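Local structure of DUF211 domain-containing protein (Archaeoglobus fulgidus DSM 4304, 3BPD) at residues L9-P19 with Y62-G73; L28-I39 with I51-L60. The protein is of unknown function but binds magnesium ions and assembles as a heptamer of small alpha+beta subunits. The protein carries 1 engineered substitution. One frame throughout, in Å; residues are numbered along the deposited sequence.

Interaction 1: residues L9-P19 with Y62-G73. Engineered in segment 62-73: Met72 (natural residue Leu). With MG (magnesium ion), chain Y.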
loop_
_atom_site.group_PDB
_atom_site.type_symbol
_atom_site.label_atom_id
_atom_site.label_comp_id
_atom_site.label_asym_id
_atom_site.label_seq_id
_atom_site.Cartn_x
_atom_site.Cartn_y
_atom_site.Cartn_z
ATOM N N LEU F 9 -12.316 2.066 -19.095
ATOM C CA LEU F 9 -11.429 2.588 -20.124
ATOM C C LEU F 9 -10.576 3.733 -19.571
ATOM O O LEU F 9 -11.043 4.556 -18.779
ATOM C CB LEU F 9 -12.245 3.115 -21.319
ATOM C CG LEU F 9 -13.096 2.122 -22.105
ATOM C CD1 LEU F 9 -14.107 2.838 -22.992
ATOM C CD2 LEU F 9 -12.172 1.255 -22.930
ATOM N N VAL F 10 -9.310 3.772 -19.958
ATOM C CA VAL F 10 -8.466 4.878 -19.545
ATOM C C VAL F 10 -8.068 5.477 -20.881
ATOM O O VAL F 10 -7.318 4.887 -21.646
ATOM C CB VAL F 10 -7.220 4.425 -18.740
ATOM C CG1 VAL F 10 -6.285 5.618 -18.535
ATOM C CG2 VAL F 10 -7.651 3.849 -17.384
ATOM N N LEU F 11 -8.621 6.639 -21.174
ATOM C CA LEU F 11 -8.345 7.291 -22.433
ATOM C C LEU F 11 -7.396 8.475 -22.341
ATOM O O LEU F 11 -7.545 9.341 -21.488
ATOM C CB LEU F 11 -9.663 7.740 -23.059
ATOM C CG LEU F 11 -10.694 6.619 -23.192
ATOM C CD1 LEU F 11 -11.883 7.110 -23.983
ATOM C CD2 LEU F 11 -10.061 5.418 -23.879
ATOM N N ASP F 12 -6.396 8.492 -23.210
ATOM C CA ASP F 12 -5.468 9.608 -23.252
ATOM C C ASP F 12 -6.092 10.575 -24.246
ATOM O O ASP F 12 -6.191 10.268 -25.437
ATOM C CB ASP F 12 -4.107 9.175 -23.775
ATOM C CG ASP F 12 -3.217 10.352 -24.085
ATOM O OD1 ASP F 12 -2.182 10.151 -24.751
ATOM O OD2 ASP F 12 -3.553 11.485 -23.657
ATOM N N VAL F 13 -6.507 11.738 -23.764
ATOM C CA VAL F 13 -7.146 12.715 -24.630
ATOM C C VAL F 13 -6.492 14.093 -24.679
ATOM O O VAL F 13 -6.055 14.628 -23.660
ATOM C CB VAL F 13 -8.631 12.884 -24.233
ATOM C CG1 VAL F 13 -9.252 14.044 -24.980
ATOM C CG2 VAL F 13 -9.389 11.605 -24.537
ATOM N N LEU F 14 -6.413 14.649 -25.887
ATOM C CA LEU F 14 -5.874 15.986 -26.101
ATOM C C LEU F 14 -7.086 16.828 -26.496
ATOM O O LEU F 14 -7.949 16.366 -27.240
ATOM C CB LEU F 14 -4.847 15.997 -27.233
ATOM C CG LEU F 14 -4.358 17.394 -27.643
ATOM C CD1 LEU F 14 -3.308 17.890 -26.649
ATOM C CD2 LEU F 14 -3.777 17.345 -29.044
ATOM N N LYS F 15 -7.158 18.058 -26.003
ATOM C CA LYS F 15 -8.302 18.912 -26.311
ATOM C C LYS F 15 -7.996 20.394 -26.152
ATOM O O LYS F 15 -7.098 20.776 -25.412
ATOM C CB LYS F 15 -9.457 18.578 -25.370
ATOM C CG LYS F 15 -9.244 19.122 -23.954
ATOM C CD LYS F 15 -10.463 18.898 -23.080
ATOM C CE LYS F 15 -10.436 19.788 -21.852
ATOM N NZ LYS F 15 -10.529 21.232 -22.200
ATOM N N PRO F 16 -8.748 21.256 -26.844
ATOM C CA PRO F 16 -8.455 22.678 -26.671
ATOM C C PRO F 16 -8.928 23.015 -25.255
ATOM O O PRO F 16 -9.600 22.202 -24.624
ATOM C CB PRO F 16 -9.291 23.333 -27.759
ATOM C CG PRO F 16 -10.503 22.448 -27.808
ATOM C CD PRO F 16 -9.925 21.050 -27.707
ATOM N N HIS F 17 -8.587 24.196 -24.754
ATOM C CA HIS F 17 -8.970 24.570 -23.396
ATOM C C HIS F 17 -10.465 24.523 -23.093
ATOM O O HIS F 17 -10.861 24.242 -21.965
ATOM C CB HIS F 17 -8.432 25.957 -23.063
ATOM C CG HIS F 17 -6.940 26.036 -23.047
ATOM N ND1 HIS F 17 -6.259 27.211 -22.807
ATOM C CD2 HIS F 17 -5.995 25.091 -23.252
ATOM C CE1 HIS F 17 -4.959 26.985 -22.866
ATOM N NE2 HIS F 17 -4.771 25.706 -23.135
ATOM N N GLU F 18 -11.297 24.789 -24.090
ATOM C CA GLU F 18 -12.738 24.780 -23.881
ATOM C C GLU F 18 -13.399 23.670 -24.668
ATOM O O GLU F 18 -12.977 23.361 -25.770
ATOM C CB GLU F 18 -13.325 26.133 -24.282
ATOM C CG GLU F 18 -13.020 27.236 -23.290
ATOM C CD GLU F 18 -13.940 27.209 -22.082
ATOM O OE1 GLU F 18 -14.280 26.106 -21.596
ATOM O OE2 GLU F 18 -14.322 28.295 -21.603
ATOM N N PRO F 19 -14.431 23.036 -24.100
ATOM C CA PRO F 19 -15.010 23.275 -22.771
ATOM C C PRO F 19 -14.072 22.830 -21.664
ATOM O O PRO F 19 -13.107 22.116 -21.911
ATOM C CB PRO F 19 -16.281 22.422 -22.784
ATOM C CG PRO F 19 -16.635 22.336 -24.241
ATOM C CD PRO F 19 -15.289 22.128 -24.882
ATOM N N TYR F 62 -18.152 1.962 -26.521
ATOM C CA TYR F 62 -17.014 2.781 -26.912
ATOM C C TYR F 62 -17.331 3.893 -27.909
ATOM O O TYR F 62 -16.964 5.048 -27.690
ATOM C CB TYR F 62 -15.879 1.915 -27.472
ATOM C CG TYR F 62 -14.654 2.734 -27.787
ATOM C CD1 TYR F 62 -13.937 3.382 -26.774
ATOM C CD2 TYR F 62 -14.232 2.902 -29.099
ATOM C CE1 TYR F 62 -12.832 4.179 -27.070
ATOM C CE2 TYR F 62 -13.133 3.693 -29.409
ATOM C CZ TYR F 62 -12.436 4.328 -28.394
ATOM O OH TYR F 62 -11.349 5.110 -28.730
ATOM N N GLU F 63 -17.994 3.558 -29.009
ATOM C CA GLU F 63 -18.331 4.575 -30.000
ATOM C C GLU F 63 -19.085 5.734 -29.341
ATOM O O GLU F 63 -18.739 6.900 -29.524
ATOM C CB GLU F 63 -19.179 3.967 -31.128
ATOM C CG GLU F 63 -18.470 2.885 -31.975
ATOM C CD GLU F 63 -17.216 3.382 -32.724
ATOM O OE1 GLU F 63 -17.299 4.408 -33.441
ATOM O OE2 GLU F 63 -16.155 2.724 -32.600
ATOM N N GLN F 64 -20.112 5.408 -28.568
ATOM C CA GLN F 64 -20.885 6.432 -27.890
ATOM C C GLN F 64 -19.981 7.310 -27.019
ATOM O O GLN F 64 -20.102 8.533 -27.034
ATOM C CB GLN F 64 -21.975 5.792 -27.029
ATOM C CG GLN F 64 -22.878 6.806 -26.345
ATOM C CD GLN F 64 -23.864 6.158 -25.396
ATOM O OE1 GLN F 64 -23.487 5.312 -24.584
ATOM N NE2 GLN F 64 -25.132 6.560 -25.480
ATOM N N ILE F 65 -19.080 6.692 -26.260
ATOM C CA ILE F 65 -18.172 7.448 -25.407
ATOM C C ILE F 65 -17.254 8.317 -26.261
ATOM O O ILE F 65 -16.991 9.478 -25.928
ATOM C CB ILE F 65 -17.324 6.513 -24.521
ATOM C CG1 ILE F 65 -18.216 5.879 -23.450
ATOM C CG2 ILE F 65 -16.192 7.291 -23.872
ATOM C CD1 ILE F 65 -17.544 4.823 -22.607
ATOM N N LYS F 66 -16.777 7.753 -27.367
ATOM C CA LYS F 66 -15.904 8.482 -28.278
ATOM C C LYS F 66 -16.706 9.645 -28.873
ATOM O O LYS F 66 -16.193 10.748 -29.082
ATOM C CB LYS F 66 -15.411 7.550 -29.395
ATOM C CG LYS F 66 -14.510 8.232 -30.413
ATOM C CD LYS F 66 -14.131 7.308 -31.560
ATOM C CE LYS F 66 -13.425 8.105 -32.661
ATOM N NZ LYS F 66 -12.940 7.302 -33.828
ATOM N N GLY F 67 -17.980 9.378 -29.130
ATOM C CA GLY F 67 -18.838 10.394 -29.687
ATOM C C GLY F 67 -18.856 11.611 -28.798
ATOM O O GLY F 67 -18.584 12.713 -29.266
ATOM N N VAL F 68 -19.151 11.409 -27.514
ATOM C CA VAL F 68 -19.224 12.507 -26.562
ATOM C C VAL F 68 -17.933 13.289 -26.529
ATOM O O VAL F 68 -17.945 14.507 -26.687
ATOM C CB VAL F 68 -19.535 12.010 -25.137
ATOM C CG1 VAL F 68 -19.712 13.192 -24.205
ATOM C CG2 VAL F 68 -20.785 11.160 -25.145
ATOM N N ILE F 69 -16.819 12.591 -26.327
ATOM C CA ILE F 69 -15.511 13.235 -26.275
ATOM C C ILE F 69 -15.221 14.066 -27.532
ATOM O O ILE F 69 -14.758 15.207 -27.442
ATOM C CB ILE F 69 -14.381 12.172 -26.079
ATOM C CG1 ILE F 69 -14.509 11.535 -24.699
ATOM C CG2 ILE F 69 -12.988 12.804 -26.251
ATOM C CD1 ILE F 69 -13.463 10.484 -24.424
ATOM N N GLU F 70 -15.498 13.491 -28.698
ATOM C CA GLU F 70 -15.258 14.181 -29.959
ATOM C C GLU F 70 -16.260 15.280 -30.278
ATOM O O GLU F 70 -15.935 16.218 -31.005
ATOM C CB GLU F 70 -15.228 13.184 -31.104
ATOM C CG GLU F 70 -14.068 12.232 -31.043
ATOM C CD GLU F 70 -14.037 11.295 -32.234
ATOM O OE1 GLU F 70 -15.098 10.709 -32.560
ATOM O OE2 GLU F 70 -12.953 11.143 -32.840
ATOM N N ASP F 71 -17.479 15.160 -29.761
ATOM C CA ASP F 71 -18.497 16.181 -29.990
ATOM C C ASP F 71 -18.081 17.406 -29.202
ATOM O O ASP F 71 -18.346 18.543 -29.600
ATOM C CB ASP F 71 -19.869 15.727 -29.480
ATOM C CG ASP F 71 -20.584 14.798 -30.443
ATOM O OD1 ASP F 71 -20.204 14.775 -31.647
ATOM O OD2 ASP F 71 -21.536 14.107 -29.992
HETATM N N MSE F 72 -17.419 17.136 -28.080
HETATM C CA MSE F 72 -16.943 18.139 -27.135
HETATM C C MSE F 72 -15.663 18.844 -27.564
HETATM O O MSE F 72 -15.215 19.784 -26.909
HETATM C CB MSE F 72 -16.716 17.472 -25.778
HETATM C CG MSE F 72 -17.343 18.192 -24.604
HETATM SE SE MSE F 72 -19.245 18.417 -24.843
HETATM C CE MSE F 72 -19.682 19.433 -23.279
ATOM N N GLY F 73 -15.061 18.378 -28.653
ATOM C CA GLY F 73 -13.841 18.994 -29.136
ATOM C C GLY F 73 -12.575 18.224 -28.819
ATOM O O GLY F 73 -11.494 18.596 -29.265
HETATM MG MG MG Y . -1.182 8.214 -25.206
#
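With chi1 at -63° in Leu9 and -54° in Leu11, both leucines swing CG beside the backbone N, opposite the carbonyl carbon, and reach down onto helix 62-71. Tyr62 answers with CG anti to its own N (chi1 -176°), which carries the ring to the strand: Leu9 CD1 meets it in plane at the edge, 3.8 Å from Tyr62 CD1. One turn on, Ile65 CD1 touches the same Leu9 methyl. Two turns from Tyr62, Ile69 divides its branches, CD1 going to Leu11 CD1 (3.8 Å) and CG2 fitting against Val13 CG1 (4.1 Å). Because side chains alternate along the strand, Asp12 points to the other face and binds a magnesium ion through OD1 at 2.2 Å, with Ser78 as a second ligand. Near the end of the strand, Lys15 NZ donates to Pro16 O and, nearly head-on, to Pro19 O (2.7 Å), while also pairing with Glu49. The helix closes in a Schellman motif at Gly73, near the ring of Pro16, and the engineered selenomethionine Met72 lies against Pro19 and helix 21-29. Strand 6-16 runs between strands 48-57 and 75-85, with helix 62-71 lying along it on one face of the sheet.

Interaction 2: residues L28-I39 with I51-L60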
loop_
_atom_site.group_PDB
_atom_site.type_symbol
_atom_site.label_atom_id
_atom_site.label_comp_id
_atom_site.label_asym_id
_atom_site.label_seq_id
_atom_site.Cartn_x
_atom_site.Cartn_y
_atom_site.Cartn_z
ATOM N N LEU F 28 -20.037 12.913 -19.848
ATOM C CA LEU F 28 -19.718 11.490 -19.917
ATOM C C LEU F 28 -20.411 10.716 -18.824
ATOM O O LEU F 28 -20.850 9.586 -19.042
ATOM C CB LEU F 28 -18.212 11.266 -19.815
ATOM C CG LEU F 28 -17.481 11.464 -21.141
ATOM C CD1 LEU F 28 -15.988 11.537 -20.921
ATOM C CD2 LEU F 28 -17.834 10.319 -22.074
ATOM N N SER F 29 -20.519 11.331 -17.651
ATOM C CA SER F 29 -21.152 10.682 -16.506
ATOM C C SER F 29 -22.648 10.524 -16.699
ATOM O O SER F 29 -23.275 9.681 -16.065
ATOM C CB SER F 29 -20.911 11.483 -15.225
ATOM O OG SER F 29 -21.686 12.664 -15.216
ATOM N N GLU F 30 -23.222 11.341 -17.575
ATOM C CA GLU F 30 -24.657 11.283 -17.818
ATOM C C GLU F 30 -25.047 10.186 -18.809
ATOM O O GLU F 30 -26.234 9.886 -18.978
ATOM C CB GLU F 30 -25.152 12.652 -18.279
ATOM C CG GLU F 30 -25.041 13.726 -17.199
ATOM C CD GLU F 30 -25.221 15.134 -17.744
ATOM O OE1 GLU F 30 -25.195 16.097 -16.951
ATOM O OE2 GLU F 30 -25.386 15.288 -18.970
ATOM N N LEU F 31 -24.047 9.584 -19.452
ATOM C CA LEU F 31 -24.283 8.488 -20.385
ATOM C C LEU F 31 -24.872 7.311 -19.600
ATOM O O LEU F 31 -24.591 7.127 -18.406
ATOM C CB LEU F 31 -22.973 8.054 -21.046
ATOM C CG LEU F 31 -22.446 8.848 -22.235
ATOM C CD1 LEU F 31 -21.005 8.448 -22.529
ATOM C CD2 LEU F 31 -23.335 8.581 -23.436
ATOM N N GLU F 32 -25.687 6.513 -20.272
ATOM C CA GLU F 32 -26.324 5.372 -19.627
ATOM C C GLU F 32 -25.339 4.223 -19.465
ATOM O O GLU F 32 -24.572 3.902 -20.379
ATOM C CB GLU F 32 -27.530 4.935 -20.457
ATOM C CG GLU F 32 -28.323 6.127 -20.982
ATOM C CD GLU F 32 -29.694 6.288 -20.333
ATOM O OE1 GLU F 32 -30.636 5.567 -20.739
ATOM O OE2 GLU F 32 -29.832 7.131 -19.418
ATOM N N ASN F 33 -25.363 3.610 -18.291
ATOM C CA ASN F 33 -24.466 2.505 -17.989
ATOM C C ASN F 33 -23.120 2.983 -17.454
ATOM O O ASN F 33 -22.239 2.174 -17.157
ATOM C CB ASN F 33 -24.270 1.622 -19.223
ATOM C CG ASN F 33 -25.319 0.531 -19.320
ATOM O OD1 ASN F 33 -25.439 -0.140 -20.352
ATOM N ND2 ASN F 33 -26.083 0.337 -18.236
ATOM N N VAL F 34 -22.961 4.296 -17.329
ATOM C CA VAL F 34 -21.732 4.836 -16.787
ATOM C C VAL F 34 -21.894 5.035 -15.285
ATOM O O VAL F 34 -22.725 5.818 -14.833
ATOM C CB VAL F 34 -21.345 6.160 -17.485
ATOM C CG1 VAL F 34 -20.360 6.954 -16.635
ATOM C CG2 VAL F 34 -20.716 5.848 -18.828
ATOM N N ASP F 35 -21.102 4.291 -14.519
ATOM C CA ASP F 35 -21.126 4.358 -13.063
ATOM C C ASP F 35 -20.404 5.586 -12.537
ATOM O O ASP F 35 -20.768 6.130 -11.497
ATOM C CB ASP F 35 -20.464 3.116 -12.474
ATOM C CG ASP F 35 -21.331 1.875 -12.592
ATOM O OD1 ASP F 35 -20.772 0.753 -12.510
ATOM O OD2 ASP F 35 -22.567 2.021 -12.750
ATOM N N GLY F 36 -19.366 6.008 -13.249
ATOM C CA GLY F 36 -18.610 7.169 -12.825
ATOM C C GLY F 36 -17.528 7.564 -13.812
ATOM O O GLY F 36 -17.179 6.793 -14.709
ATOM N N VAL F 37 -16.997 8.772 -13.644
ATOM C CA VAL F 37 -15.957 9.278 -14.525
ATOM C C VAL F 37 -14.895 10.063 -13.776
ATOM O O VAL F 37 -15.194 10.863 -12.896
ATOM C CB VAL F 37 -16.544 10.205 -15.602
ATOM C CG1 VAL F 37 -15.435 10.728 -16.498
ATOM C CG2 VAL F 37 -17.571 9.462 -16.421
ATOM N N ASN F 38 -13.645 9.817 -14.128
ATOM C CA ASN F 38 -12.551 10.540 -13.518
ATOM C C ASN F 38 -11.708 11.170 -14.607
ATOM O O ASN F 38 -11.227 10.499 -15.526
ATOM C CB ASN F 38 -11.671 9.626 -12.677
ATOM C CG ASN F 38 -10.450 10.351 -12.129
ATOM O OD1 ASN F 38 -9.623 10.857 -12.889
ATOM N ND2 ASN F 38 -10.337 10.410 -10.808
ATOM N N ILE F 39 -11.548 12.475 -14.522
ATOM C CA ILE F 39 -10.733 13.151 -15.500
ATOM C C ILE F 39 -9.526 13.759 -14.805
ATOM O O ILE F 39 -9.645 14.618 -13.931
ATOM C CB ILE F 39 -11.534 14.211 -16.264
ATOM C CG1 ILE F 39 -12.638 13.523 -17.064
ATOM C CG2 ILE F 39 -10.627 14.941 -17.224
ATOM C CD1 ILE F 39 -13.386 14.431 -17.985
ATOM N N ILE F 51 -5.272 15.275 -21.019
ATOM C CA ILE F 51 -5.990 14.758 -19.865
ATOM C C ILE F 51 -6.175 13.240 -19.932
ATOM O O ILE F 51 -6.265 12.667 -21.020
ATOM C CB ILE F 51 -7.388 15.439 -19.753
ATOM C CG1 ILE F 51 -8.236 15.113 -20.991
ATOM C CG2 ILE F 51 -7.228 16.949 -19.640
ATOM C CD1 ILE F 51 -9.633 15.741 -20.977
ATOM N N LYS F 52 -6.218 12.595 -18.764
ATOM C CA LYS F 52 -6.438 11.148 -18.672
ATOM C C LYS F 52 -7.888 10.918 -18.204
ATOM O O LYS F 52 -8.280 11.395 -17.139
ATOM C CB LYS F 52 -5.468 10.515 -17.663
ATOM C CG LYS F 52 -4.560 9.458 -18.257
ATOM C CD LYS F 52 -3.485 10.086 -19.138
ATOM C CE LYS F 52 -2.577 9.046 -19.771
ATOM N NZ LYS F 52 -1.308 9.680 -20.225
ATOM N N ILE F 53 -8.679 10.201 -19.002
ATOM C CA ILE F 53 -10.075 9.927 -18.654
ATOM C C ILE F 53 -10.295 8.467 -18.260
ATOM O O ILE F 53 -9.961 7.554 -19.011
ATOM C CB ILE F 53 -11.036 10.242 -19.825
ATOM C CG1 ILE F 53 -10.985 11.736 -20.183
ATOM C CG2 ILE F 53 -12.456 9.851 -19.442
ATOM C CD1 ILE F 53 -11.814 12.127 -21.429
ATOM N N THR F 54 -10.849 8.256 -17.072
ATOM C CA THR F 54 -11.128 6.916 -16.591
ATOM C C THR F 54 -12.643 6.804 -16.485
ATOM O O THR F 54 -13.284 7.569 -15.758
ATOM C CB THR F 54 -10.504 6.666 -15.194
ATOM O OG1 THR F 54 -9.089 6.821 -15.271
ATOM C CG2 THR F 54 -10.811 5.255 -14.702
ATOM N N ILE F 55 -13.206 5.856 -17.228
ATOM C CA ILE F 55 -14.640 5.616 -17.239
ATOM C C ILE F 55 -14.959 4.232 -16.699
ATOM O O ILE F 55 -14.423 3.222 -17.167
ATOM C CB ILE F 55 -15.206 5.710 -18.652
ATOM C CG1 ILE F 55 -14.789 7.026 -19.283
ATOM C CG2 ILE F 55 -16.717 5.634 -18.613
ATOM C CD1 ILE F 55 -15.244 7.166 -20.699
ATOM N N LEU F 56 -15.839 4.205 -15.703
ATOM C CA LEU F 56 -16.271 2.967 -15.075
ATOM C C LEU F 56 -17.748 2.741 -15.401
ATOM O O LEU F 56 -18.509 3.695 -15.547
ATOM C CB LEU F 56 -16.087 3.056 -13.554
ATOM C CG LEU F 56 -16.461 1.786 -12.783
ATOM C CD1 LEU F 56 -15.575 0.654 -13.281
ATOM C CD2 LEU F 56 -16.316 1.978 -11.282
ATOM N N GLY F 57 -18.152 1.480 -15.519
ATOM C CA GLY F 57 -19.544 1.181 -15.808
ATOM C C GLY F 57 -19.756 -0.249 -16.255
ATOM O O GLY F 57 -18.906 -1.110 -16.016
ATOM N N ASN F 58 -20.894 -0.507 -16.900
ATOM C CA ASN F 58 -21.200 -1.849 -17.396
ATOM C C ASN F 58 -21.529 -1.879 -18.874
ATOM O O ASN F 58 -22.257 -1.027 -19.372
ATOM C CB ASN F 58 -22.376 -2.456 -16.655
ATOM C CG ASN F 58 -22.598 -3.895 -17.039
ATOM O OD1 ASN F 58 -23.656 -4.465 -16.779
ATOM N ND2 ASN F 58 -21.592 -4.499 -17.661
ATOM N N ASN F 59 -20.986 -2.859 -19.581
ATOM C CA ASN F 59 -21.261 -3.002 -21.001
ATOM C C ASN F 59 -21.210 -1.647 -21.721
ATOM O O ASN F 59 -22.119 -1.292 -22.471
ATOM C CB ASN F 59 -22.641 -3.644 -21.166
ATOM C CG ASN F 59 -22.839 -4.261 -22.532
ATOM O OD1 ASN F 59 -22.020 -5.058 -22.982
ATOM N ND2 ASN F 59 -23.936 -3.903 -23.195
ATOM N N LEU F 60 -20.136 -0.898 -21.492
ATOM C CA LEU F 60 -19.966 0.419 -22.097
ATOM C C LEU F 60 -19.906 0.377 -23.613
ATOM O O LEU F 60 -19.383 -0.566 -24.196
ATOM C CB LEU F 60 -18.682 1.081 -21.592
ATOM C CG LEU F 60 -18.402 1.296 -20.105
ATOM C CD1 LEU F 60 -17.076 2.026 -19.998
ATOM C CD2 LEU F 60 -19.504 2.110 -19.430
#
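Leu56 O takes two backbone N-H groups at once: Asp35 N at 2.9 Å, tilted from the carbonyl plane, and Gly36 N in a weak bond of 3.4 Å. This is a classic beta bulge in the antiparallel hairpin of strands 34-44 and 48-57, the second and third strands of a ferredoxin-like fold, at one edge of its sheet, and it shifts the register by one residue. Past it the pairing is regular. Leu56 N returns a nearly straight bond to Gly36 O (175° at the hydrogen). Asn38 and Thr54 exchange two bonds, Asn38 N to Thr54 O and Thr54 N to Asn38 O, each 2.8 Å. Before the bulge, a type II turn from Leu31 to Val34 leads into the strand, and Asn33 O receives Asn58 N at 3.0 Å. The face carrying Val34, Val37, Ile39, Ile53 and Ile55 turns to the helices. On it Ile39 and Ile53 lie side by side, CG1 to CG1 4.0 Å, and Leu28 CD1 comes down from helix 21-29 across Ile53 CG2. A strand of a neighbouring subunit pairs antiparallel with Gly36 to Ile39 and carries the sheet across the interface; Asn38, on the opposite face from the helices, donates from ND2 to Glu81 OE1 and Val89 O of that subunit.

Interactions 1 and 2 have centres 12 Å apart and lie in the same ferredoxin-like unit, a beta-alpha-beta-beta-alpha-beta chain folded into a four-stranded antiparallel sheet with two helices on one face. Both segments of interaction 2 fall between those of interaction 1 along the chain. Strands 6-16 and 48-57 are sheet neighbours, and the two contacts meet there through probable backbone hydrogen bonds, Leu11 N to Ile53 O and Val13 O to Ile51 N. Helix 62-71 also joins them, Ile65 packing on Ile55. Together they build a shared core beneath the helices, while the other face holds Asp12 with its magnesium ion and packs against neighbouring subunits, and the edge of strand 34-44 pairs with one of them.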